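Local structure of pentalenene synthase (Streptomyces chartreusis NRRL 3882, 6Q4S) at residues A[164-176]-A[237-249]. The protein catalyses the magnesium-dependent cyclisation of farnesyl diphosphate, probably to the bicyclic sesquiterpene alcohol 7-epi-alpha-eudesmol. Residues are numbered along the deposited sequence; the frame is centred on the assembly and turned at random. Where two conformers were deposited one is given.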
ATOM      1  N   LEU A 164      -3.821  -7.044  27.622  1.00 34.18           N
ATOM      2  CA  LEU A 164      -3.097  -8.183  27.128  1.00 37.59           C
ATOM      3  C   LEU A 164      -1.593  -7.998  27.000  1.00 39.41           C
ATOM      4  O   LEU A 164      -0.902  -8.850  26.411  1.00 38.29           O
ATOM      5  CB  LEU A 164      -3.681  -8.643  25.791  1.00 37.23           C
ATOM      6  CG  LEU A 164      -5.146  -9.139  25.856  1.00 37.51           C
ATOM      7  CD1 LEU A 164      -5.703  -9.226  24.425  1.00 39.35           C
ATOM      8  CD2 LEU A 164      -5.184 -10.472  26.550  1.00 35.35           C
ATOM      9  N   GLU A 165      -1.049  -6.928  27.552  1.00 50.77           N
ATOM     10  CA  GLU A 165       0.424  -6.836  27.556  1.00 57.42           C
ATOM     11  C   GLU A 165       0.977  -7.930  28.449  1.00 54.28           C
ATOM     12  O   GLU A 165       0.348  -8.342  29.426  1.00 63.91           O
ATOM     13  CB  GLU A 165       0.894  -5.511  28.053  1.00 63.31           C
ATOM     14  CG  GLU A 165       0.505  -4.391  27.140  1.00 71.69           C
ATOM     15  CD  GLU A 165       1.087  -3.097  27.643  1.00 81.93           C
ATOM     16  OE1 GLU A 165       0.296  -2.242  28.144  1.00 73.57           O
ATOM     17  OE2 GLU A 165       2.341  -2.981  27.566  1.00 87.94           O
ATOM     18  N   GLY A 166       2.127  -8.436  28.082  1.00 47.67           N
ATOM     19  CA  GLY A 166       2.696  -9.537  28.774  1.00 48.62           C
ATOM     20  C   GLY A 166       2.208 -10.855  28.269  1.00 49.61           C
ATOM     21  O   GLY A 166       2.654 -11.848  28.787  1.00 50.01           O
ATOM     22  N   THR A 167       1.341 -10.931  27.251  1.00 44.52           N
ATOM     23  CA  THR A 167       0.957 -12.266  26.807  1.00 45.43           C
ATOM     24  C   THR A 167       1.765 -12.854  25.664  1.00 53.66           C
ATOM     25  O   THR A 167       1.672 -14.088  25.381  1.00 52.83           O
ATOM     26  CB  THR A 167      -0.508 -12.325  26.468  1.00 46.93           C
ATOM     27  OG1 THR A 167      -0.808 -11.304  25.520  1.00 45.70           O
ATOM     28  CG2 THR A 167      -1.345 -12.130  27.760  1.00 44.56           C
ATOM     29  N   LEU A 168       2.590 -12.042  25.004  1.00 40.24           N
ATOM     30  CA  LEU A 168       3.322 -12.589  23.878  1.00 35.34           C
ATOM     31  C   LEU A 168       4.486 -13.386  24.385  1.00 38.39           C
ATOM     32  O   LEU A 168       5.248 -12.881  25.205  1.00 42.85           O
ATOM     33  CB  LEU A 168       3.797 -11.431  22.960  1.00 39.84           C
ATOM     34  CG  LEU A 168       2.887 -10.933  21.844  1.00 40.90           C
ATOM     35  CD1 LEU A 168       1.427 -10.890  22.178  1.00 43.58           C
ATOM     36  CD2 LEU A 168       3.298  -9.596  21.291  1.00 43.29           C
ATOM     37  N   GLY A 169       4.675 -14.578  23.836  1.00 35.30           N
ATOM     38  CA  GLY A 169       5.871 -15.387  24.003  1.00 37.65           C
ATOM     39  C   GLY A 169       6.984 -14.877  23.097  1.00 42.86           C
ATOM     40  O   GLY A 169       6.790 -13.953  22.323  1.00 38.74           O
ATOM     41  N   LEU A 170       8.135 -15.513  23.177  1.00 40.10           N
ATOM     42  CA  LEU A 170       9.307 -15.019  22.530  1.00 43.70           C
ATOM     43  C   LEU A 170       9.176 -14.942  20.989  1.00 47.14           C
ATOM     44  O   LEU A 170       9.507 -13.901  20.398  1.00 43.69           O
ATOM     45  CB  LEU A 170      10.551 -15.820  22.913  1.00 38.90           C
ATOM     46  CG  LEU A 170      11.788 -15.341  22.175  1.00 41.28           C
ATOM     47  CD1 LEU A 170      12.151 -13.945  22.644  1.00 36.68           C
ATOM     48  CD2 LEU A 170      12.981 -16.307  22.259  1.00 47.32           C
ATOM     49  N   ASP A 171       8.783 -16.033  20.342  1.00 44.49           N
ATOM     50  CA  ASP A 171       8.749 -16.058  18.848  1.00 45.43           C
ATOM     51  C   ASP A 171       7.714 -15.079  18.258  1.00 39.25           C
ATOM     52  O   ASP A 171       8.028 -14.370  17.249  1.00 38.46           O
ATOM     53  CB  ASP A 171       8.488 -17.465  18.300  1.00 51.84           C
ATOM     54  CG  ASP A 171       9.692 -18.401  18.454  1.00 59.17           C
ATOM     55  OD1 ASP A 171      10.596 -18.132  19.267  1.00 73.22           O
ATOM     56  OD2 ASP A 171       9.741 -19.392  17.720  1.00 69.78           O
ATOM     57  N   GLU A 172       6.543 -15.021  18.872  1.00 36.49           N
ATOM     58  CA  GLU A 172       5.495 -14.083  18.481  1.00 41.83           C
ATOM     59  C   GLU A 172       5.929 -12.636  18.743  1.00 39.61           C
ATOM     60  O   GLU A 172       5.415 -11.726  18.088  1.00 32.07           O
ATOM     61  CB  GLU A 172       4.171 -14.240  19.266  1.00 44.93           C
ATOM     62  CG  GLU A 172       3.360 -15.547  19.092  1.00 57.82           C
ATOM     63  CD  GLU A 172       2.603 -15.941  20.397  1.00 65.34           C
ATOM     64  OE1 GLU A 172       3.247 -16.141  21.529  1.00 55.95           O
ATOM     65  OE2 GLU A 172       1.348 -16.015  20.303  1.00 57.37           O
ATOM     66  N   TYR A 173       6.660 -12.420  19.838  1.00 31.34           N
ATOM     67  CA  TYR A 173       7.059 -11.083  20.223  1.00 34.71           C
ATOM     68  C   TYR A 173       8.066 -10.605  19.186  1.00 35.46           C
ATOM     69  O   TYR A 173       7.904  -9.483  18.716  1.00 36.49           O
ATOM     70  CB  TYR A 173       7.640 -10.970  21.657  1.00 35.59           C
ATOM     71  CG  TYR A 173       8.079  -9.559  21.922  1.00 30.39           C
ATOM     72  CD1 TYR A 173       7.149  -8.579  22.260  1.00 31.86           C
ATOM     73  CD2 TYR A 173       9.382  -9.198  21.740  1.00 33.19           C
ATOM     74  CE1 TYR A 173       7.508  -7.263  22.438  1.00 35.49           C
ATOM     75  CE2 TYR A 173       9.776  -7.865  21.895  1.00 34.58           C
ATOM     76  CZ  TYR A 173       8.854  -6.901  22.235  1.00 32.72           C
ATOM     77  OH  TYR A 173       9.276  -5.609  22.388  1.00 38.02           O
ATOM     78  N   ALA A 174       9.029 -11.450  18.809  1.00 34.72           N
ATOM     79  CA  ALA A 174      10.059 -11.104  17.857  1.00 39.39           C
ATOM     80  C   ALA A 174       9.430 -10.774  16.511  1.00 46.01           C
ATOM     81  O   ALA A 174       9.764  -9.758  15.896  1.00 42.60           O
ATOM     82  CB  ALA A 174      11.028 -12.237  17.674  1.00 43.28           C
ATOM     83  N   GLU A 175       8.493 -11.620  16.063  1.00 42.61           N
ATOM     84  CA  GLU A 175       7.745 -11.357  14.803  1.00 47.61           C
ATOM     85  C   GLU A 175       7.006 -10.044  14.852  1.00 41.29           C
ATOM     86  O   GLU A 175       7.088  -9.270  13.916  1.00 35.77           O
ATOM     87  CB  GLU A 175       6.710 -12.450  14.499  1.00 52.96           C
ATOM     88  CG  GLU A 175       6.108 -12.365  13.097  1.00 66.94           C
ATOM     89  CD  GLU A 175       5.230 -13.574  12.725  1.00 78.56           C
ATOM     90  OE1 GLU A 175       4.053 -13.325  12.347  1.00 83.07           O
ATOM     91  OE2 GLU A 175       5.714 -14.745  12.817  1.00 76.07           O
ATOM     92  N   PHE A 176       6.260  -9.827  15.926  1.00 33.59           N
ATOM     93  CA  PHE A 176       5.504  -8.592  16.112  1.00 31.73           C
ATOM     94  C   PHE A 176       6.391  -7.279  16.162  1.00 31.46           C
ATOM     95  O   PHE A 176       6.000  -6.195  15.617  1.00 30.75           O
ATOM     96  CB  PHE A 176       4.713  -8.674  17.382  1.00 28.32           C
ATOM     97  CG  PHE A 176       3.713  -7.588  17.574  1.00 31.07           C
ATOM     98  CD1 PHE A 176       2.702  -7.378  16.673  1.00 33.91           C
ATOM     99  CD2 PHE A 176       3.742  -6.780  18.699  1.00 34.42           C
ATOM    100  CE1 PHE A 176       1.752  -6.367  16.877  1.00 30.77           C
ATOM    101  CE2 PHE A 176       2.786  -5.797  18.922  1.00 33.55           C
ATOM    102  CZ  PHE A 176       1.795  -5.569  17.999  1.00 31.05           C
ATOM    103  N   GLY A 237       5.731  -5.481  30.483  1.00 53.65           N
ATOM    104  CA  GLY A 237       6.026  -6.832  29.995  1.00 53.36           C
ATOM    105  C   GLY A 237       6.215  -6.928  28.478  1.00 44.01           C
ATOM    106  O   GLY A 237       6.745  -7.935  27.995  1.00 43.21           O
ATOM    107  N   HIS A 238       5.799  -5.883  27.737  1.00 52.57           N
ATOM    108  CA  HIS A 238       5.963  -5.754  26.247  1.00 49.82           C
ATOM    109  C   HIS A 238       7.370  -5.223  25.846  1.00 46.49           C
ATOM    110  O   HIS A 238       7.542  -4.147  25.282  1.00 39.32           O
ATOM    111  CB  HIS A 238       4.863  -4.843  25.694  1.00 47.77           C
ATOM    112  CG  HIS A 238       4.652  -4.968  24.226  1.00 53.26           C
ATOM    113  ND1 HIS A 238       4.039  -6.070  23.656  1.00 57.12           N
ATOM    114  CD2 HIS A 238       4.941  -4.118  23.202  1.00 57.64           C
ATOM    115  CE1 HIS A 238       3.963  -5.892  22.344  1.00 58.31           C
ATOM    116  NE2 HIS A 238       4.496  -4.715  22.044  1.00 52.55           N
ATOM    117  N   ASN A 239       8.372  -6.024  26.136  1.00 43.71           N
ATOM    118  CA  ASN A 239       9.762  -5.616  26.004  1.00 39.43           C
ATOM    119  C   ASN A 239      10.554  -6.884  25.865  1.00 34.43           C
ATOM    120  O   ASN A 239      10.302  -7.842  26.596  1.00 43.93           O
ATOM    121  CB  ASN A 239      10.141  -4.798  27.246  1.00 40.52           C
ATOM    122  CG  ASN A 239      11.560  -4.321  27.171  1.00 47.78           C
ATOM    123  OD1 ASN A 239      11.874  -3.219  26.671  1.00 52.92           O
ATOM    124  ND2 ASN A 239      12.434  -5.146  27.622  1.00 47.37           N
ATOM    125  N   LEU A 240      11.470  -6.966  24.918  1.00 36.82           N
ATOM    126  CA  LEU A 240      12.252  -8.173  24.709  1.00 33.87           C
ATOM    127  C   LEU A 240      12.846  -8.859  26.015  1.00 34.76           C
ATOM    128  O   LEU A 240      12.844 -10.121  26.146  1.00 33.00           O
ATOM    129  CB  LEU A 240      13.387  -7.898  23.774  1.00 35.92           C
ATOM    130  CG  LEU A 240      14.375  -9.039  23.503  1.00 41.85           C
ATOM    131  CD1 LEU A 240      13.663 -10.221  22.871  1.00 47.56           C
ATOM    132  CD2 LEU A 240      15.526  -8.614  22.615  1.00 43.20           C
ATOM    133  N   ILE A 241      13.393  -8.020  26.882  0.50 35.09           N
ATOM    134  CA  ILE A 241      14.030  -8.433  28.149  0.50 38.71           C
ATOM    135  C   ILE A 241      13.018  -9.178  29.020  0.50 37.90           C
ATOM    136  O   ILE A 241      13.234 -10.337  29.374  0.50 39.55           O
ATOM    137  CB  ILE A 241      14.561  -7.219  28.939  0.50 40.49           C
ATOM    138  CG1 ILE A 241      15.553  -6.441  28.068  0.50 44.37           C
ATOM    139  CG2 ILE A 241      15.213  -7.652  30.262  0.50 40.16           C
ATOM    140  CD1 ILE A 241      16.842  -7.191  27.827  0.50 43.75           C
ATOM    141  N   ALA A 242      11.910  -8.507  29.294  1.00 37.63           N
ATOM    142  CA  ALA A 242      10.768  -9.081  30.057  1.00 42.13           C
ATOM    143  C   ALA A 242      10.246 -10.386  29.441  1.00 44.73           C
ATOM    144  O   ALA A 242       9.956 -11.374  30.130  1.00 43.09           O
ATOM    145  CB  ALA A 242       9.664  -8.074  30.133  1.00 39.76           C
ATOM    146  N   VAL A 243      10.203 -10.426  28.129  1.00 36.76           N
ATOM    147  CA  VAL A 243       9.664 -11.572  27.448  1.00 38.98           C
ATOM    148  C   VAL A 243      10.580 -12.747  27.621  1.00 39.64           C
ATOM    149  O   VAL A 243      10.121 -13.929  27.789  1.00 33.30           O
ATOM    150  CB  VAL A 243       9.458 -11.222  25.947  1.00 37.15           C
ATOM    151  CG1 VAL A 243       9.194 -12.452  25.097  1.00 42.00           C
ATOM    152  CG2 VAL A 243       8.299 -10.229  25.834  1.00 39.14           C
ATOM    153  N   LEU A 244      11.884 -12.477  27.495  1.00 36.55           N
ATOM    154  CA  LEU A 244      12.874 -13.545  27.629  1.00 39.78           C
ATOM    155  C   LEU A 244      12.856 -14.153  29.057  1.00 40.27           C
ATOM    156  O   LEU A 244      13.096 -15.369  29.217  1.00 42.27           O
ATOM    157  CB  LEU A 244      14.277 -13.089  27.299  1.00 40.54           C
ATOM    158  CG  LEU A 244      14.646 -12.958  25.838  1.00 40.94           C
ATOM    159  CD1 LEU A 244      15.863 -12.054  25.658  1.00 42.77           C
ATOM    160  CD2 LEU A 244      14.949 -14.292  25.225  1.00 41.74           C
ATOM    161  N   ARG A 245      12.651 -13.288  30.034  1.00 39.57           N
ATOM    162  CA  ARG A 245      12.669 -13.682  31.401  1.00 48.03           C
ATOM    163  C   ARG A 245      11.448 -14.571  31.681  1.00 51.79           C
ATOM    164  O   ARG A 245      11.596 -15.583  32.324  1.00 50.13           O
ATOM    165  CB  ARG A 245      12.642 -12.474  32.333  1.00 48.43           C
ATOM    166  CG  ARG A 245      12.423 -12.872  33.798  1.00 51.06           C
ATOM    167  CD  ARG A 245      12.876 -11.760  34.685  1.00 59.85           C
ATOM    168  NE  ARG A 245      12.542 -11.934  36.099  1.00 66.39           N
ATOM    169  CZ  ARG A 245      11.333 -11.738  36.634  1.00 69.71           C
ATOM    170  NH1 ARG A 245      10.265 -11.415  35.884  1.00 75.65           N
ATOM    171  NH2 ARG A 245      11.183 -11.890  37.937  1.00 60.65           N
ATOM    172  N   ARG A 246      10.258 -14.154  31.232  1.00 51.00           N
ATOM    173  CA  ARG A 246       9.028 -14.989  31.306  1.00 49.42           C
ATOM    174  C   ARG A 246       9.255 -16.293  30.636  1.00 47.86           C
ATOM    175  O   ARG A 246       9.115 -17.304  31.256  1.00 51.20           O
ATOM    176  CB  ARG A 246       7.824 -14.322  30.669  1.00 58.51           C
ATOM    177  CG  ARG A 246       7.093 -13.373  31.609  1.00 66.45           C
ATOM    178  CD  ARG A 246       5.704 -13.006  31.097  1.00 68.66           C
ATOM    179  NE  ARG A 246       5.637 -12.848  29.629  1.00 65.59           N
ATOM    180  CZ  ARG A 246       5.852 -11.718  28.927  1.00 70.70           C
ATOM    181  NH1 ARG A 246       6.171 -10.536  29.514  1.00 69.38           N
ATOM    182  NH2 ARG A 246       5.731 -11.766  27.594  1.00 58.11           N
ATOM    183  N   GLU A 247       9.709 -16.256  29.396  1.00 46.03           N
ATOM    184  CA  GLU A 247      10.005 -17.461  28.641  1.00 45.88           C
ATOM    185  C   GLU A 247      11.032 -18.402  29.305  1.00 52.88           C
ATOM    186  O   GLU A 247      10.824 -19.625  29.336  1.00 50.40           O
ATOM    187  CB  GLU A 247      10.522 -17.095  27.252  1.00 51.18           C
ATOM    188  CG  GLU A 247      10.652 -18.246  26.265  1.00 58.72           C
ATOM    189  CD  GLU A 247       9.545 -18.302  25.214  1.00 57.85           C
ATOM    190  OE1 GLU A 247       8.479 -17.644  25.388  1.00 47.31           O
ATOM    191  OE2 GLU A 247       9.797 -18.989  24.195  1.00 63.74           O
ATOM    192  N   ARG A 248      12.167 -17.888  29.764  1.00 45.86           N
ATOM    193  CA  ARG A 248      13.253 -18.793  30.246  1.00 45.81           C
ATOM    194  C   ARG A 248      13.237 -19.008  31.800  1.00 46.44           C
ATOM    195  O   ARG A 248      13.904 -19.925  32.278  1.00 49.89           O
ATOM    196  CB  ARG A 248      14.641 -18.285  29.804  1.00 49.05           C
ATOM    197  CG  ARG A 248      14.888 -18.195  28.298  1.00 56.33           C
ATOM    198  CD  ARG A 248      15.927 -17.138  27.966  1.00 59.84           C
ATOM    199  NE  ARG A 248      17.299 -17.590  28.216  1.00 65.99           N
ATOM    200  CZ  ARG A 248      18.015 -18.368  27.403  1.00 65.58           C
ATOM    201  NH1 ARG A 248      17.515 -18.808  26.249  1.00 65.30           N
ATOM    202  NH2 ARG A 248      19.253 -18.714  27.741  1.00 70.99           N
ATOM    203  N   GLY A 249      12.483 -18.166  32.524  1.00 45.57           N
ATOM    204  CA  GLY A 249      12.405 -18.110  33.984  1.00 52.87           C
ATOM    205  C   GLY A 249      13.808 -17.881  34.541  1.00 60.60           C
ATOM    206  O   GLY A 249      14.263 -18.594  35.438  1.00 53.87           O
TER
HETATM  207  O   HOH W   1       4.987  -3.031  28.485  1.00 57.71           O
HETATM  208  O   HOH W   2       2.938  -7.860  25.561  1.00 56.18           O
HETATM  209  O   HOH W   3       8.514 -18.648  21.622  1.00 46.19           O
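E247 reaches across to the first turn of helix 170-176, where backbone N-H groups have no carbonyl of their own helix to bind. Its OE1 accepts from L170 N at 3.1 Å, met from above the carboxylate plane, while its OE2 accepts a hydrogen bond from a water that in turn accepts from D171 N. G169 N, one residue earlier at the N-cap, is held by E172 OE1 at 3.1 Å. A carboxylate suits both places, since the positive end of the helix dipole probably also favours a negative charge there. R246 ties the two loops together: NH1 gives a straight bond (173°) to G237 O, in the guanidinium plane, and NH2 a weak one to L168 O, while G166 O lies over one face. Two further waters join the loops, one between E165 OE2 and H238 N, the other between G166 N and H238 ND1. Between these polar ends, helices 170-176 and 240-248 pack nearly antiparallel (163°) in the all-helical terpene synthase fold, L170 fitting as a knob among L240, V243, L244 and E247. With CG anti to the backbone N, Y173 lies against V243 CG2 over one ring face and points its CE1 edge at the face of H238, a T-shaped pair with planes at 83°. Its hydroxyl hydrogen-bonds D224, whose carboxylate also accepts from L240 N. A leucine in place of Y173 would probably leave D224 without one of its partners and the H238 face without its aromatic edge. F176 meets the H238 rim, F176 CE2 3.6 Å from H238 CE1.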